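Local coordinates for D-glycero-alpha-D-manno-heptose 7-phosphate kinase (Campylobacter jejuni subsp. jejuni, PDB 4N3O), which phosphorylates D-glycero-alpha-D-manno-heptose 7-phosphate at C-1 with ATP, the kinase step that leads toward GDP-heptose for capsule polysaccharide, at residues 15-20 against 34-39; 170-175 against 330-335. All blocks are in the same frame, centred on the assembly; numbering follows the deposited sequence.

Interaction 1: residues 15-20 against 34-39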
loop_
_atom_site.group_PDB
_atom_site.type_symbol
_atom_site.label_atom_id
_atom_site.label_comp_id
_atom_site.label_asym_id
_atom_site.label_seq_id
_atom_site.Cartn_x
_atom_site.Cartn_y
_atom_site.Cartn_z
ATOM N N LEU A 15 -3.067 0.583 12.937
ATOM C CA LEU A 15 -3.103 -0.745 13.441
ATOM C C LEU A 15 -2.467 -0.760 14.822
ATOM O O LEU A 15 -1.368 -0.251 15.012
ATOM C CB LEU A 15 -2.307 -1.590 12.474
ATOM C CG LEU A 15 -2.303 -3.080 12.568
ATOM C CD1 LEU A 15 -3.724 -3.610 12.666
ATOM C CD2 LEU A 15 -1.603 -3.583 11.318
ATOM N N GLY A 16 -3.185 -1.292 15.801
ATOM C CA GLY A 16 -2.649 -1.424 17.137
ATOM C C GLY A 16 -1.800 -2.672 17.153
ATOM O O GLY A 16 -2.322 -3.775 17.087
ATOM N N LEU A 17 -0.490 -2.498 17.240
ATOM C CA LEU A 17 0.438 -3.609 17.238
ATOM C C LEU A 17 0.607 -4.202 18.626
ATOM O O LEU A 17 0.729 -5.420 18.773
ATOM C CB LEU A 17 1.794 -3.159 16.693
ATOM C CG LEU A 17 1.842 -2.768 15.216
ATOM C CD1 LEU A 17 3.237 -2.299 14.820
ATOM C CD2 LEU A 17 1.440 -3.951 14.373
ATOM N N ALA A 18 0.645 -3.345 19.641
ATOM C CA ALA A 18 0.745 -3.822 21.018
ATOM C C ALA A 18 0.282 -2.755 21.994
ATOM O O ALA A 18 0.265 -1.556 21.673
ATOM C CB ALA A 18 2.165 -4.257 21.343
ATOM N N GLY A 19 -0.095 -3.204 23.185
ATOM C CA GLY A 19 -0.557 -2.324 24.245
ATOM C C GLY A 19 -0.751 -3.089 25.542
ATOM O O GLY A 19 -0.908 -4.316 25.533
ATOM N N GLY A 20 -0.723 -2.364 26.655
ATOM C CA GLY A 20 -0.918 -2.954 27.973
ATOM C C GLY A 20 -1.360 -1.882 28.950
ATOM O O GLY A 20 -0.948 -0.728 28.833
ATOM N N TYR A 34 0.847 1.560 28.044
ATOM C CA TYR A 34 1.438 1.954 26.772
ATOM C C TYR A 34 0.669 1.393 25.614
ATOM O O TYR A 34 -0.134 0.481 25.760
ATOM C CB TYR A 34 2.869 1.421 26.646
ATOM C CG TYR A 34 2.930 -0.063 26.330
ATOM C CD1 TYR A 34 2.955 -1.010 27.342
ATOM C CD2 TYR A 34 2.955 -0.516 25.006
ATOM C CE1 TYR A 34 3.011 -2.368 27.057
ATOM C CE2 TYR A 34 2.998 -1.879 24.711
ATOM C CZ TYR A 34 3.029 -2.800 25.744
ATOM O OH TYR A 34 3.077 -4.150 25.479
ATOM N N VAL A 35 0.943 1.950 24.448
ATOM C CA VAL A 35 0.370 1.463 23.222
ATOM C C VAL A 35 1.402 1.742 22.121
ATOM O O VAL A 35 2.103 2.776 22.137
ATOM C CB VAL A 35 -1.021 2.089 22.912
ATOM C CG1 VAL A 35 -0.923 3.586 22.706
ATOM C CG2 VAL A 35 -1.642 1.455 21.678
ATOM N N LEU A 36 1.541 0.782 21.214
ATOM C CA LEU A 36 2.425 0.915 20.076
ATOM C C LEU A 36 1.548 0.753 18.881
ATOM O O LEU A 36 1.009 -0.335 18.669
ATOM C CB LEU A 36 3.489 -0.175 20.055
ATOM C CG LEU A 36 4.300 -0.274 18.755
ATOM C CD1 LEU A 36 5.094 0.995 18.519
ATOM C CD2 LEU A 36 5.226 -1.471 18.749
ATOM N N ASN A 37 1.365 1.827 18.111
ATOM C CA ASN A 37 0.570 1.724 16.902
ATOM C C ASN A 37 1.364 2.217 15.707
ATOM O O ASN A 37 2.471 2.768 15.849
ATOM C CB ASN A 37 -0.768 2.416 17.048
ATOM C CG ASN A 37 -0.624 3.847 17.428
ATOM O OD1 ASN A 37 0.310 4.527 16.987
ATOM N ND2 ASN A 37 -1.548 4.335 18.250
ATOM N N ALA A 38 0.812 1.980 14.527
ATOM C CA ALA A 38 1.509 2.311 13.306
ATOM C C ALA A 38 0.506 2.519 12.210
ATOM O O ALA A 38 -0.414 1.732 12.069
ATOM C CB ALA A 38 2.453 1.172 12.941
ATOM N N THR A 39 0.675 3.583 11.439
ATOM C CA THR A 39 -0.255 3.846 10.348
ATOM C C THR A 39 -0.039 2.894 9.222
ATOM O O THR A 39 1.085 2.415 9.005
ATOM C CB THR A 39 -0.148 5.287 9.835
ATOM O OG1 THR A 39 1.217 5.605 9.561
ATOM C CG2 THR A 39 -0.676 6.255 10.877
#
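A classic beta bulge interrupts the antiparallel hairpin of strands 6-21 and 31-40 in this GHMP kinase, where Leu17 and Ala18 together face Leu36. The carbonyl oxygen of Leu36 takes both amides: Leu17 N lies 3.0 Å from Leu36 O and Ala18 N 3.2 Å from it, each donor in the carbonyl plane. The extra residue shifts the register by one between Gly16 and Ala18. In return Leu36 N donates to Ala18 O in a short, nearly straight bond of 2.7 Å (172° at the hydrogen). Regular pairing flanks the bulge, with reciprocal bonds between Leu15 and Ala38 on one side and between Gly20 and Tyr34 on the other.

The Leu17 side chain leans toward the partner strand, its CB 3.5 Å from Leu36 O and its CD1 4.0 Å from Ala38 CB. The backbone oxygen of Leu17 accepts a hydrogen bond from Trp263 NE1, outside the hairpin. Ala18, Leu36 and Tyr34 share one face of the sheet, which helix 236-248 covers through Met243, Ile236 and Ala240.

Gly20 belongs to the GGTD sequence that, by similarity, probably binds the sugar substrate, and its pairing with Tyr34 runs from Gly20 N to Tyr34 O and from Tyr34 N to Gly20 O. Tyr34 CG sits between its own backbone N and carbonyl carbon (chi1 76°), and the ring runs under the glycine backbone. Gly19 CA makes a CH-pi contact 4.1 Å from the centroid of the Tyr34 ring, while Gly20 N stands over the same face, 3.8 Å from Tyr34 CE1. The same Gly19 CA approaches the backbone Tyr34 O at 3.2 Å in a CA-H...O contact.

Interaction 2: residues 170-175 against 330-335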
loop_
_atom_site.group_PDB
_atom_site.type_symbol
_atom_site.label_atom_id
_atom_site.label_comp_id
_atom_site.label_asym_id
_atom_site.label_seq_id
_atom_site.Cartn_x
_atom_site.Cartn_y
_atom_site.Cartn_z
ATOM N N GLY A 170 1.294 9.975 11.963
ATOM C CA GLY A 170 1.668 8.819 11.168
ATOM C C GLY A 170 2.932 8.125 11.635
ATOM O O GLY A 170 3.550 8.527 12.622
ATOM N N GLY A 171 3.324 7.090 10.903
ATOM C CA GLY A 171 4.490 6.318 11.263
ATOM C C GLY A 171 4.209 5.407 12.460
ATOM O O GLY A 171 3.059 5.093 12.775
ATOM N N PHE A 172 5.280 4.970 13.103
ATOM C CA PHE A 172 5.194 4.155 14.290
ATOM C C PHE A 172 5.234 5.114 15.439
ATOM O O PHE A 172 6.078 6.002 15.476
ATOM C CB PHE A 172 6.372 3.203 14.373
ATOM C CG PHE A 172 6.221 1.963 13.544
ATOM C CD1 PHE A 172 6.137 2.032 12.178
ATOM C CD2 PHE A 172 6.218 0.730 14.144
ATOM C CE1 PHE A 172 5.994 0.886 11.421
ATOM C CE2 PHE A 172 6.092 -0.416 13.398
ATOM C CZ PHE A 172 5.964 -0.341 12.038
ATOM N N ASN A 173 4.301 4.957 16.370
ATOM C CA ASN A 173 4.230 5.819 17.535
ATOM C C ASN A 173 4.099 4.977 18.774
ATOM O O ASN A 173 3.227 4.114 18.857
ATOM C CB ASN A 173 3.029 6.756 17.437
ATOM C CG ASN A 173 3.168 7.772 16.321
ATOM O OD1 ASN A 173 4.041 8.634 16.362
ATOM N ND2 ASN A 173 2.283 7.694 15.328
ATOM N N PHE A 174 4.997 5.207 19.719
ATOM C CA PHE A 174 4.967 4.512 20.980
ATOM C C PHE A 174 4.426 5.514 21.970
ATOM O O PHE A 174 5.028 6.563 22.173
ATOM C CB PHE A 174 6.357 4.070 21.395
ATOM C CG PHE A 174 6.352 3.113 22.542
ATOM C CD1 PHE A 174 6.250 3.568 23.845
ATOM C CD2 PHE A 174 6.449 1.753 22.318
ATOM C CE1 PHE A 174 6.252 2.680 24.907
ATOM C CE2 PHE A 174 6.446 0.864 23.370
ATOM C CZ PHE A 174 6.345 1.329 24.666
HETATM N N MSE A 175 3.295 5.196 22.580
HETATM C CA MSE A 175 2.664 6.123 23.501
HETATM C C MSE A 175 2.625 5.597 24.901
HETATM O O MSE A 175 2.211 4.458 25.145
HETATM C CB MSE A 175 1.287 6.414 22.943
HETATM C CG MSE A 175 1.460 6.627 21.434
HETATM SE SE MSE A 175 -0.170 7.437 20.766
HETATM C CE MSE A 175 0.205 7.718 18.872
ATOM N N PHE A 330 -1.378 -4.484 2.731
ATOM C CA PHE A 330 -1.102 -3.157 3.205
ATOM C C PHE A 330 0.382 -2.988 3.447
ATOM O O PHE A 330 1.098 -3.956 3.534
ATOM C CB PHE A 330 -1.827 -2.926 4.542
ATOM C CG PHE A 330 -1.232 -3.680 5.678
ATOM C CD1 PHE A 330 -1.589 -4.984 5.917
ATOM C CD2 PHE A 330 -0.290 -3.074 6.516
ATOM C CE1 PHE A 330 -1.036 -5.689 6.978
ATOM C CE2 PHE A 330 0.284 -3.775 7.569
ATOM C CZ PHE A 330 -0.094 -5.088 7.802
ATOM N N SER A 331 0.812 -1.742 3.602
ATOM C CA SER A 331 2.183 -1.409 3.980
ATOM C C SER A 331 2.059 -0.506 5.198
ATOM O O SER A 331 1.001 0.080 5.427
ATOM C CB SER A 331 2.843 -0.539 2.920
ATOM O OG SER A 331 2.573 -1.004 1.636
ATOM N N PHE A 332 3.132 -0.368 5.963
ATOM C CA PHE A 332 3.156 0.624 7.028
ATOM C C PHE A 332 3.569 1.916 6.346
ATOM O O PHE A 332 4.441 1.889 5.505
ATOM C CB PHE A 332 4.153 0.257 8.117
ATOM C CG PHE A 332 3.772 -0.973 8.858
ATOM C CD1 PHE A 332 2.640 -0.979 9.679
ATOM C CD2 PHE A 332 4.519 -2.127 8.756
ATOM C CE1 PHE A 332 2.260 -2.114 10.369
ATOM C CE2 PHE A 332 4.145 -3.264 9.457
ATOM C CZ PHE A 332 3.005 -3.257 10.260
ATOM N N THR A 333 2.920 3.033 6.651
ATOM C CA THR A 333 3.299 4.310 6.030
ATOM C C THR A 333 4.080 5.178 6.981
ATOM O O THR A 333 3.953 5.047 8.200
ATOM C CB THR A 333 2.090 5.147 5.606
ATOM O OG1 THR A 333 1.315 5.489 6.768
ATOM C CG2 THR A 333 1.252 4.399 4.597
ATOM N N LYS A 334 4.845 6.096 6.394
ATOM C CA LYS A 334 5.715 7.028 7.106
ATOM C C LYS A 334 4.993 8.299 7.486
ATOM O O LYS A 334 5.280 8.895 8.512
ATOM C CB LYS A 334 6.877 7.442 6.179
ATOM C CG LYS A 334 7.781 6.302 5.730
ATOM C CD LYS A 334 8.949 6.066 6.665
ATOM C CE LYS A 334 9.996 7.154 6.494
ATOM N NZ LYS A 334 11.194 6.912 7.339
ATOM N N GLU A 335 4.084 8.731 6.624
ATOM C CA GLU A 335 3.351 9.963 6.837
ATOM C C GLU A 335 2.005 9.801 7.496
ATOM O O GLU A 335 1.376 8.748 7.440
ATOM C CB GLU A 335 3.089 10.674 5.487
ATOM C CG GLU A 335 4.146 11.668 5.029
ATOM C CD GLU A 335 3.677 12.501 3.828
ATOM O OE1 GLU A 335 3.390 11.916 2.756
ATOM O OE2 GLU A 335 3.616 13.749 3.948
#
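Phe172 and Phe332 bury the most surface here, together with Gly171, and their rings form a T-shaped (edge-to-face) pair. The edge of Phe172 is directed at the face of Phe332, with centroids 5.1 Å apart and planes at 62°. Phe172 CZ stands over that face, displaced toward the rim and 3.9 Å from Phe332 CG, while Phe172 CE1 touches Phe332 CB at 3.8 Å. Phe332 CG lies anti to its own carbonyl carbon (chi1 -66°), on a CB that points toward 170-175. On the opposite face of the Phe332 ring rests Phe330 CE2, so the ring is sandwiched, and Leu198 of helix 192-200 packs on both Phe172 and Phe332.

Gly171 brings the backbones together: its CA approaches Thr333 O at 3.4 Å in a CA-H...O contact. Both Gly171 N and Thr333 OG1 are hydrogen-bonded to Thr39 OG1 of the neighbouring strand. Gly170 CA passes 3.7 Å from Glu335 O. Two consecutive glycines of positive phi, Gly170 being the first residue to leave the helix, carry the chain from helix 162-169 into strand 172-178 of the GHMP kinase fold, against the loop before strand 338-341.

From the N terminus, interaction 1 comes first and closes a short hairpin, with only 13 residues between 15-20 and 34-39. Interaction 2 follows in series, without nesting or crossing, and closes a much larger loop: 154 residues, including several helices and strands, separate 170-175 from 330-335. The two meet in one sheet, because strand 31-40 lies between strands 6-21 and 172-178. Val35 O probably accepts a hydrogen bond from Met175 N, and Thr39 CG2 packs on Gly170 CA. Strand 31-40 thus joins the N-terminal hairpin to the helix-to-strand turn and to the loop near the C terminus.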